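Local atomic coordinates of gram-negative insecticidal protein (Chromobacterium piscinae, PDB entry 6FBM), a protein that is toxic to insects and, as a member of the MACPF and beta-tripod families, probably acts by forming pores in target membranes. Residues K384-W389 with P435-V440. Numbering follows the deposited sequence.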
ATOM      1  N   LYS A 384     -59.967   2.990   9.785  1.00 13.08           N
ATOM      2  CA  LYS A 384     -59.618   4.392   9.707  1.00 13.31           C
ATOM      3  C   LYS A 384     -60.821   5.201  10.099  1.00 12.68           C
ATOM      4  O   LYS A 384     -61.936   4.852   9.725  1.00 12.65           O
ATOM      5  CB  LYS A 384     -59.201   4.737   8.280  1.00 14.48           C
ATOM      6  CG  LYS A 384     -58.540   6.069   8.136  1.00 15.65           C
ATOM      7  CD  LYS A 384     -57.986   6.291   6.758  1.00 17.26           C
ATOM      8  CE  LYS A 384     -57.247   7.628   6.778  1.00 18.30           C
ATOM      9  NZ  LYS A 384     -56.654   7.842   5.460  1.00 20.50           N
ATOM     10  N   ALA A 385     -60.611   6.288  10.840  1.00 12.58           N
ATOM     11  CA  ALA A 385     -61.720   7.186  11.218  1.00 12.50           C
ATOM     12  C   ALA A 385     -62.484   7.718   9.998  1.00 12.76           C
ATOM     13  O   ALA A 385     -61.908   7.879   8.909  1.00 12.70           O
ATOM     14  CB  ALA A 385     -61.220   8.362  12.064  1.00 12.39           C
ATOM     15  N   PRO A 386     -63.795   8.004  10.176  1.00 13.51           N
ATOM     16  CA  PRO A 386     -64.558   8.652   9.116  1.00 13.02           C
ATOM     17  C   PRO A 386     -64.090  10.058   8.875  1.00 12.74           C
ATOM     18  O   PRO A 386     -63.535  10.668   9.770  1.00 14.38           O
ATOM     19  CB  PRO A 386     -65.991   8.637   9.669  1.00 13.00           C
ATOM     20  CG  PRO A 386     -65.862   8.579  11.136  1.00 13.04           C
ATOM     21  CD  PRO A 386     -64.619   7.792  11.388  1.00 13.17           C
ATOM     22  N   VAL A 387     -64.287  10.571   7.675  1.00 12.54           N
ATOM     23  CA  VAL A 387     -63.947  11.981   7.389  1.00 12.45           C
ATOM     24  C   VAL A 387     -65.015  12.934   7.867  1.00 12.23           C
ATOM     25  O   VAL A 387     -64.792  14.117   8.016  1.00 11.94           O
ATOM     26  CB  VAL A 387     -63.615  12.239   5.910  1.00 12.53           C
ATOM     27  CG1 VAL A 387     -62.441  11.341   5.511  1.00 12.72           C
ATOM     28  CG2 VAL A 387     -64.812  12.088   4.989  1.00 12.06           C
ATOM     29  N   GLY A 388     -66.206  12.412   8.094  1.00 12.82           N
ATOM     30  CA  GLY A 388     -67.293  13.213   8.628  1.00 12.71           C
ATOM     31  C   GLY A 388     -68.581  12.445   8.728  1.00 12.81           C
ATOM     32  O   GLY A 388     -68.602  11.221   8.558  1.00 12.04           O
ATOM     33  N   TRP A 389     -69.655  13.178   8.994  1.00 13.32           N
ATOM     34  CA  TRP A 389     -70.950  12.586   9.142  1.00 14.02           C
ATOM     35  C   TRP A 389     -72.014  13.370   8.374  1.00 15.82           C
ATOM     36  O   TRP A 389     -72.035  14.593   8.421  1.00 15.12           O
ATOM     37  CB  TRP A 389     -71.309  12.547  10.618  1.00 13.33           C
ATOM     38  CG  TRP A 389     -70.412  11.718  11.458  1.00 11.93           C
ATOM     39  CD1 TRP A 389     -69.253  12.114  12.031  1.00 11.47           C
ATOM     40  CD2 TRP A 389     -70.617  10.363  11.864  1.00 11.08           C
ATOM     41  NE1 TRP A 389     -68.712  11.091  12.763  1.00 10.94           N
ATOM     42  CE2 TRP A 389     -69.526  10.004  12.680  1.00 10.66           C
ATOM     43  CE3 TRP A 389     -71.600   9.405  11.595  1.00 10.71           C
ATOM     44  CZ2 TRP A 389     -69.394   8.748  13.235  1.00 10.23           C
ATOM     45  CZ3 TRP A 389     -71.474   8.136  12.161  1.00 10.19           C
ATOM     46  CH2 TRP A 389     -70.390   7.828  12.975  1.00 10.14           C
ATOM     47  N   PRO A 435     -65.240   9.361  19.152  1.00 18.61           N
ATOM     48  CA  PRO A 435     -63.825   9.351  18.762  1.00 17.97           C
ATOM     49  C   PRO A 435     -63.321   7.996  18.281  1.00 16.13           C
ATOM     50  O   PRO A 435     -62.420   7.957  17.474  1.00 16.36           O
ATOM     51  CB  PRO A 435     -63.073   9.778  20.054  1.00 18.03           C
ATOM     52  CG  PRO A 435     -64.111  10.358  20.954  1.00 18.66           C
ATOM     53  CD  PRO A 435     -65.409   9.690  20.585  1.00 18.77           C
ATOM     54  N   ASP A 436     -63.920   6.910  18.747  1.00 14.86           N
ATOM     55  CA  ASP A 436     -63.457   5.570  18.427  1.00 14.68           C
ATOM     56  C   ASP A 436     -64.311   4.883  17.370  1.00 13.58           C
ATOM     57  O   ASP A 436     -64.197   3.679  17.167  1.00 13.71           O
ATOM     58  CB  ASP A 436     -63.377   4.717  19.709  1.00 16.10           C
ATOM     59  CG  ASP A 436     -62.373   5.249  20.749  1.00 16.62           C
ATOM     60  OD1 ASP A 436     -61.414   6.000  20.363  1.00 18.38           O
ATOM     61  OD2 ASP A 436     -62.529   4.872  21.931  1.00 17.19           O
ATOM     62  N   TYR A 437     -65.150   5.636  16.656  1.00 12.97           N
ATOM     63  CA  TYR A 437     -65.820   5.113  15.465  1.00 11.96           C
ATOM     64  C   TYR A 437     -64.839   5.061  14.301  1.00 11.75           C
ATOM     65  O   TYR A 437     -64.093   6.017  14.052  1.00 10.34           O
ATOM     66  CB  TYR A 437     -67.026   5.964  15.066  1.00 11.87           C
ATOM     67  CG  TYR A 437     -67.913   5.335  14.008  1.00 11.67           C
ATOM     68  CD1 TYR A 437     -67.604   5.447  12.668  1.00 11.86           C
ATOM     69  CD2 TYR A 437     -69.067   4.639  14.362  1.00 12.00           C
ATOM     70  CE1 TYR A 437     -68.414   4.866  11.692  1.00 12.48           C
ATOM     71  CE2 TYR A 437     -69.889   4.073  13.394  1.00 12.38           C
ATOM     72  CZ  TYR A 437     -69.570   4.202  12.063  1.00 12.45           C
ATOM     73  OH  TYR A 437     -70.376   3.641  11.106  1.00 12.87           O
ATOM     74  N   VAL A 438     -64.879   3.941  13.574  1.00 11.88           N
ATOM     75  CA  VAL A 438     -64.064   3.775  12.397  1.00 12.29           C
ATOM     76  C   VAL A 438     -64.857   3.171  11.274  1.00 12.47           C
ATOM     77  O   VAL A 438     -65.875   2.494  11.491  1.00 13.05           O
ATOM     78  CB  VAL A 438     -62.817   2.887  12.663  1.00 12.46           C
ATOM     79  CG1 VAL A 438     -61.920   3.552  13.685  1.00 12.83           C
ATOM     80  CG2 VAL A 438     -63.215   1.483  13.120  1.00 12.57           C
ATOM     81  N   CYS A 439     -64.357   3.429  10.072  1.00 12.55           N
ATOM     82  CA  CYS A 439     -64.757   2.712   8.881  1.00 12.75           C
ATOM     83  C   CYS A 439     -63.735   1.632   8.624  1.00 13.42           C
ATOM     84  O   CYS A 439     -62.633   1.674   9.162  1.00 13.31           O
ATOM     85  CB  CYS A 439     -64.828   3.677   7.706  1.00 12.08           C
ATOM     86  SG  CYS A 439     -66.009   4.968   7.989  1.00 11.24           S
ATOM     87  N   VAL A 440     -64.112   0.690   7.777  1.00 14.46           N
ATOM     88  CA  VAL A 440     -63.338  -0.499   7.517  1.00 15.79           C
ATOM     89  C   VAL A 440     -62.970  -0.463   6.055  1.00 16.87           C
ATOM     90  O   VAL A 440     -63.782  -0.039   5.237  1.00 17.97           O
ATOM     91  CB  VAL A 440     -64.176  -1.754   7.841  1.00 16.79           C
ATOM     92  CG1 VAL A 440     -63.357  -3.036   7.599  1.00 17.04           C
ATOM     93  CG2 VAL A 440     -64.625  -1.696   9.299  1.00 17.08           C
TER
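Lys384 and Cys439 form one antiparallel hydrogen-bonded pair, Lys384 N to Cys439 O at 3.0 Å and Cys439 N to Lys384 O at 2.8 Å. The end-to-end directions of 384-389 and 437-439 differ by 106°. Where the two segments part, Pro386 and Trp389 bridge to the second one. Pro386 CD lies 3.2 Å from Tyr437 O, CB faces Cys439 SG at 4.0 Å, and CG comes obliquely to Tyr437 CD1. Val438 CB packs against Lys384 O, the carbonyl that accepts from Cys439 N. Farther along, the indole of Trp389 meets the phenol ring of Tyr437 in a T-shaped (edge-to-face) stack, ring centroids 4.7 Å apart and planes inclined at 61°. The benzo edge does the touching; Trp389 CH2 sits over the centre of the Tyr437 ring, 3.7 Å from Tyr437 CG, and CZ2 lies near CG and CD1. Tyr437 CB points toward 384-389, and CG stands anti to the backbone N (chi1 -169°). At the far end of the ring the hydroxyl, Tyr437 OH, is hydrogen-bonded to Gly419 O. Ala409 touches both Pro386 and Tyr437, while Trp407 and Pro432 pack on Trp389. Val387 and Gly388 both face Ile410, a classic beta bulge at the start of strand 388-391. The contact thus joins two small antiparallel sheets: a single bridge at the edge strand 383-384, then a proline and an aromatic pair where the chain passes from strand 383-384 into strand 388-391, the partner of 403-410, within the region related to Vps62.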